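Local coordinates for protein TASOR (Homo sapiens, PDB 6TL1) that is a subunit of the HUSH complex, which maintains H3K9me3-linked epigenetic silencing, and contains a pseudo-PARP domain, at residues Ser24-Thr29 against Ser110-Leu115; Asn119-Gly124 against Val205-Lys210. All coordinates share one frame; numbering follows the deposited sequence.

Interaction 1 of 2, residues Ser24-Thr29 against Ser110-Leu115; sequences SYLEPT and SRYADL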
loop_
_atom_site.group_PDB
_atom_site.type_symbol
_atom_site.label_atom_id
_atom_site.label_comp_id
_atom_site.label_asym_id
_atom_site.label_seq_id
_atom_site.Cartn_x
_atom_site.Cartn_y
_atom_site.Cartn_z
ATOM N N SER A 24 -11.436 4.437 2.106
ATOM C CA SER A 24 -10.490 4.111 1.041
ATOM C C SER A 24 -11.017 3.030 0.098
ATOM O O SER A 24 -10.233 2.376 -0.597
ATOM C CB SER A 24 -9.158 3.671 1.647
ATOM O OG SER A 24 -8.705 4.619 2.607
ATOM N N TYR A 25 -12.323 2.835 0.055
ATOM C CA TYR A 25 -12.915 1.856 -0.839
ATOM C C TYR A 25 -13.021 2.405 -2.252
ATOM O O TYR A 25 -13.223 3.605 -2.470
ATOM C CB TYR A 25 -14.317 1.455 -0.363
ATOM C CG TYR A 25 -14.357 0.625 0.903
ATOM C CD1 TYR A 25 -13.342 -0.272 1.201
ATOM C CD2 TYR A 25 -15.422 0.741 1.804
ATOM C CE1 TYR A 25 -13.380 -1.034 2.356
ATOM C CE2 TYR A 25 -15.470 -0.017 2.960
ATOM C CZ TYR A 25 -14.439 -0.894 3.231
ATOM O OH TYR A 25 -14.475 -1.647 4.374
ATOM N N LEU A 26 -12.884 1.507 -3.224
ATOM C CA LEU A 26 -13.255 1.892 -4.577
ATOM C C LEU A 26 -14.769 1.962 -4.698
ATOM O O LEU A 26 -15.314 2.850 -5.365
ATOM C CB LEU A 26 -12.688 0.904 -5.590
ATOM C CG LEU A 26 -13.213 1.156 -7.002
ATOM C CD1 LEU A 26 -12.663 2.472 -7.540
ATOM C CD2 LEU A 26 -12.871 -0.007 -7.933
ATOM N N GLU A 27 -15.469 1.049 -4.037
ATOM C CA GLU A 27 -16.924 1.118 -3.934
ATOM C C GLU A 27 -17.267 1.332 -2.465
ATOM O O GLU A 27 -17.237 0.370 -1.675
ATOM C CB GLU A 27 -17.558 -0.164 -4.463
ATOM C CG GLU A 27 -17.297 -0.407 -5.940
ATOM C CD GLU A 27 -18.012 -1.644 -6.463
ATOM O OE1 GLU A 27 -18.906 -2.159 -5.752
ATOM O OE2 GLU A 27 -17.671 -2.102 -7.573
ATOM N N PRO A 28 -17.653 2.546 -2.059
ATOM C CA PRO A 28 -17.896 2.792 -0.623
ATOM C C PRO A 28 -18.931 1.868 0.012
ATOM O O PRO A 28 -18.893 1.695 1.236
ATOM C CB PRO A 28 -18.335 4.261 -0.594
ATOM C CG PRO A 28 -17.614 4.858 -1.770
ATOM C CD PRO A 28 -17.706 3.794 -2.840
ATOM N N THR A 29 -19.832 1.257 -0.775
ATOM C CA THR A 29 -20.772 0.269 -0.250
ATOM C C THR A 29 -20.114 -1.045 0.151
ATOM O O THR A 29 -20.809 -1.920 0.686
ATOM C CB THR A 29 -21.898 -0.003 -1.255
ATOM O OG1 THR A 29 -21.345 -0.318 -2.542
ATOM C CG2 THR A 29 -22.807 1.207 -1.351
ATOM N N SER A 110 -1.943 -1.757 -2.802
ATOM C CA SER A 110 -3.274 -1.428 -3.313
ATOM C C SER A 110 -3.673 -0.022 -2.895
ATOM O O SER A 110 -3.467 0.388 -1.749
ATOM C CB SER A 110 -4.340 -2.398 -2.790
ATOM O OG SER A 110 -4.297 -3.661 -3.410
ATOM N N ARG A 111 -4.249 0.714 -3.838
ATOM C CA ARG A 111 -4.826 2.023 -3.549
ATOM C C ARG A 111 -6.129 1.901 -2.762
ATOM O O ARG A 111 -6.483 2.805 -1.994
ATOM C CB ARG A 111 -5.074 2.767 -4.866
ATOM C CG ARG A 111 -5.924 4.018 -4.784
ATOM C CD ARG A 111 -5.739 4.907 -6.009
ATOM N NE ARG A 111 -6.750 5.965 -6.065
ATOM C CZ ARG A 111 -7.087 6.638 -7.166
ATOM N NH1 ARG A 111 -6.500 6.367 -8.323
ATOM N NH2 ARG A 111 -8.019 7.584 -7.111
ATOM N N TYR A 112 -6.869 0.818 -2.968
ATOM C CA TYR A 112 -8.229 0.677 -2.468
ATOM C C TYR A 112 -8.315 -0.491 -1.500
ATOM O O TYR A 112 -7.805 -1.579 -1.785
ATOM C CB TYR A 112 -9.217 0.476 -3.618
ATOM C CG TYR A 112 -9.346 1.660 -4.546
ATOM C CD1 TYR A 112 -9.939 2.828 -4.108
ATOM C CD2 TYR A 112 -8.878 1.609 -5.865
ATOM C CE1 TYR A 112 -10.082 3.915 -4.935
ATOM C CE2 TYR A 112 -9.010 2.710 -6.712
ATOM C CZ TYR A 112 -9.625 3.858 -6.228
ATOM O OH TYR A 112 -9.790 4.970 -7.009
ATOM N N ALA A 113 -8.983 -0.267 -0.366
ATOM C CA ALA A 113 -9.049 -1.279 0.679
ATOM C C ALA A 113 -10.002 -2.419 0.362
ATOM O O ALA A 113 -9.982 -3.419 1.089
ATOM C CB ALA A 113 -9.465 -0.638 2.005
ATOM N N ASP A 114 -10.848 -2.299 -0.670
ATOM C CA ASP A 114 -11.726 -3.396 -1.064
ATOM C C ASP A 114 -11.251 -4.106 -2.327
ATOM O O ASP A 114 -11.956 -4.984 -2.833
ATOM C CB ASP A 114 -13.181 -2.912 -1.235
ATOM C CG ASP A 114 -13.312 -1.710 -2.156
ATOM O OD1 ASP A 114 -12.280 -1.109 -2.538
ATOM O OD2 ASP A 114 -14.467 -1.334 -2.460
ATOM N N LEU A 115 -10.042 -3.783 -2.813
ATOM C CA LEU A 115 -9.458 -4.351 -4.036
ATOM C C LEU A 115 -8.067 -4.872 -3.687
ATOM O O LEU A 115 -7.061 -4.213 -3.961
ATOM C CB LEU A 115 -9.410 -3.302 -5.141
ATOM C CG LEU A 115 -9.057 -3.774 -6.552
ATOM C CD1 LEU A 115 -9.746 -5.082 -6.878
ATOM C CD2 LEU A 115 -9.457 -2.696 -7.557
#
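A type I beta turn running from Y112 to L115 presents D114 to the chain at L26 and E27, joining two loops of the pseudo-PARP domain: the one after helix 12-22 and the one after strand 107-110. D114 is a plain example of a carboxylate that receives two consecutive backbone N-H groups, one on each oxygen. OD1 of D114 accepts L26 N at 2.8 Å on its syn side, the donor lying somewhat out of the carboxylate plane, while OD2 of D114 takes E27 N at 3.0 Å through its syn lone pair. With chi1 of 52°, CG of D114 sits between the backbone N and the carbonyl carbon, and the carboxylate lies obliquely beside the Y25 ring, the two planes 36° apart; CB of D114 comes within 3.6 Å of Y25 CD1. The hydroxyl of S30 also bonds to OD2.

One residue earlier in the turn, A113 N donates to S24 O over 2.9 Å, from above the carbonyl plane. The same oxygen meets Y112 CA at 3.2 Å in a CA-H...O contact and lies at the edge of the Y112 ring. That ring is covered on one face by L26, whose CB makes a CH-pi contact 3.7 Å from the centroid of the Y112 ring; CD1 of L26 reaches Y112 CZ at 3.6 Å. CG of R111 lies over the centre of the opposite face, leaving the ring sandwiched between aliphatic groups.

Two backbone amides point into the buried carboxylate, one at each oxygen, and would be expected to stabilise its negative charge. The turn is therefore tied to the 24-29 loop by directional bonds to main-chain atoms, with the CH-pi contact of L26 on Y112 as their apolar complement.

Interaction 2 of 2, residues Asn119-Gly124 against Val205-Lys210; sequences NPLDTG and VSFTYK
L121 lies across one face of the Y209 ring. CB of L121 makes the CH-pi contact, 3.8 Å from the centroid of the Y209 ring and 20° off the normal, displaced toward the CD2-CE2 rim. CG of Y209 is anti to the backbone N (chi1 -180°), which carries the start of the ring toward the 119-124 chain. Beyond CB, CD1 of L121 touches two rings, 3.8 Å from Y209 CD1 and 4.2 Å from F207 CE1. The edge of the tyrosine ring faces main-chain oxygen instead, for D122 O is 3.3 Å from Y209 CD2 and near the ring plane.

This is the C-terminal end of strand 199-209, a central strand of the five-stranded antiparallel sheet, meeting the loop that leads into its neighbour, strand 126-134. F34, at the start of strand 34-42 on the other flank, joins the cluster: it touches L121, packs edge-to-face with F207 and meets the Y209 ring at an inclination.

The backbones draw close at G124, whose N lies 2.5 Å from Y209 O, too short for the length of this hydrogen bond to be trusted. Phi of G124 is positive (82°), where a CB would be jammed against T123 O. At the exposed margin, CG2 of T123 rests 3.9 Å from K210 CA, its side chain crossing that of K210 at about a right angle, while OG1 of T123 bonds to D211.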
loop_
_atom_site.group_PDB
_atom_site.type_symbol
_atom_site.label_atom_id
_atom_site.label_comp_id
_atom_site.label_asym_id
_atom_site.label_seq_id
_atom_site.Cartn_x
_atom_site.Cartn_y
_atom_site.Cartn_z
ATOM N N ASN A 119 -8.874 -11.454 -8.362
ATOM C CA ASN A 119 -10.231 -11.951 -8.495
ATOM C C ASN A 119 -11.066 -11.562 -7.284
ATOM O O ASN A 119 -10.535 -11.153 -6.250
ATOM C CB ASN A 119 -10.194 -13.468 -8.695
ATOM C CG ASN A 119 -9.377 -13.860 -9.919
ATOM O OD1 ASN A 119 -9.246 -13.077 -10.865
ATOM N ND2 ASN A 119 -8.806 -15.055 -9.896
ATOM N N PRO A 120 -12.391 -11.666 -7.379
ATOM C CA PRO A 120 -13.236 -11.291 -6.239
ATOM C C PRO A 120 -13.037 -12.233 -5.067
ATOM O O PRO A 120 -12.773 -13.427 -5.235
ATOM C CB PRO A 120 -14.663 -11.417 -6.799
ATOM C CG PRO A 120 -14.504 -11.225 -8.273
ATOM C CD PRO A 120 -13.191 -11.891 -8.599
ATOM N N LEU A 121 -13.201 -11.688 -3.864
ATOM C CA LEU A 121 -13.138 -12.517 -2.669
ATOM C C LEU A 121 -14.353 -13.433 -2.591
ATOM O O LEU A 121 -15.458 -13.075 -3.011
ATOM C CB LEU A 121 -13.075 -11.649 -1.412
ATOM C CG LEU A 121 -11.878 -10.719 -1.288
ATOM C CD1 LEU A 121 -12.067 -9.740 -0.144
ATOM C CD2 LEU A 121 -10.629 -11.550 -1.080
ATOM N N ASP A 122 -14.133 -14.633 -2.053
ATOM C CA ASP A 122 -15.206 -15.588 -1.813
ATOM C C ASP A 122 -15.951 -15.243 -0.527
ATOM O O ASP A 122 -15.371 -14.710 0.421
ATOM C CB ASP A 122 -14.647 -17.010 -1.720
ATOM C CG ASP A 122 -14.037 -17.493 -3.030
ATOM O OD1 ASP A 122 -14.272 -16.857 -4.080
ATOM O OD2 ASP A 122 -13.315 -18.513 -3.002
ATOM N N THR A 123 -17.245 -15.563 -0.494
ATOM C CA THR A 123 -18.031 -15.333 0.716
ATOM C C THR A 123 -17.484 -16.146 1.880
ATOM O O THR A 123 -17.136 -17.320 1.731
ATOM C CB THR A 123 -19.501 -15.705 0.508
ATOM O OG1 THR A 123 -19.974 -15.144 -0.717
ATOM C CG2 THR A 123 -20.342 -15.179 1.664
ATOM N N GLY A 124 -17.410 -15.515 3.049
ATOM C CA GLY A 124 -16.847 -16.169 4.209
ATOM C C GLY A 124 -15.338 -16.147 4.271
ATOM O O GLY A 124 -14.769 -16.744 5.192
ATOM N N VAL A 205 -5.338 -5.129 10.358
ATOM C CA VAL A 205 -6.699 -5.536 10.672
ATOM C C VAL A 205 -6.918 -6.933 10.120
ATOM O O VAL A 205 -6.312 -7.338 9.122
ATOM C CB VAL A 205 -7.744 -4.577 10.076
ATOM C CG1 VAL A 205 -7.628 -3.196 10.698
ATOM C CG2 VAL A 205 -7.589 -4.521 8.560
ATOM N N SER A 206 -7.781 -7.679 10.790
ATOM C CA SER A 206 -8.277 -8.951 10.294
ATOM C C SER A 206 -9.733 -8.753 9.890
ATOM O O SER A 206 -10.488 -8.077 10.592
ATOM C CB SER A 206 -8.149 -10.039 11.357
ATOM O OG SER A 206 -6.790 -10.385 11.564
ATOM N N PHE A 207 -10.130 -9.317 8.754
ATOM C CA PHE A 207 -11.493 -9.153 8.272
ATOM C C PHE A 207 -12.133 -10.506 7.993
ATOM O O PHE A 207 -11.458 -11.512 7.767
ATOM C CB PHE A 207 -11.559 -8.296 6.989
ATOM C CG PHE A 207 -10.986 -8.970 5.754
ATOM C CD1 PHE A 207 -11.740 -9.864 5.014
ATOM C CD2 PHE A 207 -9.710 -8.668 5.317
ATOM C CE1 PHE A 207 -11.214 -10.476 3.883
ATOM C CE2 PHE A 207 -9.183 -9.265 4.187
ATOM C CZ PHE A 207 -9.938 -10.172 3.469
ATOM N N THR A 208 -13.456 -10.508 7.978
ATOM C CA THR A 208 -14.201 -11.552 7.300
ATOM C C THR A 208 -15.022 -10.884 6.210
ATOM O O THR A 208 -15.382 -9.707 6.324
ATOM C CB THR A 208 -15.100 -12.360 8.242
ATOM O OG1 THR A 208 -15.958 -11.481 8.981
ATOM C CG2 THR A 208 -14.243 -13.166 9.205
ATOM N N TYR A 209 -15.241 -11.616 5.126
ATOM C CA TYR A 209 -15.930 -11.106 3.950
ATOM C C TYR A 209 -17.208 -11.910 3.699
ATOM O O TYR A 209 -17.172 -13.145 3.662
ATOM C CB TYR A 209 -14.988 -11.131 2.732
ATOM C CG TYR A 209 -15.607 -10.609 1.455
ATOM C CD1 TYR A 209 -15.643 -9.243 1.180
ATOM C CD2 TYR A 209 -16.126 -11.477 0.512
ATOM C CE1 TYR A 209 -16.207 -8.768 0.004
ATOM C CE2 TYR A 209 -16.689 -11.008 -0.658
ATOM C CZ TYR A 209 -16.726 -9.654 -0.902
ATOM O OH TYR A 209 -17.286 -9.194 -2.067
ATOM N N LYS A 210 -18.326 -11.189 3.529
ATOM C CA LYS A 210 -19.668 -11.654 3.154
ATOM C C LYS A 210 -20.088 -10.848 1.928
ATOM O O LYS A 210 -20.159 -9.619 2.014
ATOM C CB LYS A 210 -20.708 -11.358 4.271
ATOM C CG LYS A 210 -20.873 -12.171 5.605
ATOM C CD LYS A 210 -21.429 -13.627 5.379
ATOM C CE LYS A 210 -21.835 -14.456 6.682
ATOM N NZ LYS A 210 -20.766 -14.448 7.771
#

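Overall arrangement
Interactions 1 and 2 are centred about 13 Å apart, on the same side of the domain's centre, and follow one another in series: the first closes at residue 115, a few residues before the second opens at 119. Both use the long connection between strands 107-110 and 126-134, first where it leaves the four-stranded mixed sheet and then where it nears the five-stranded antiparallel sheet. F34 of strand 34-42 is common ground, touched by Y25 and D114 from interaction 1 and by L121, F207 and Y209 from interaction 2. One irregular connection is thus held at two points, a partly buried polar one and a more superficial aromatic one, as it passes between the sheets.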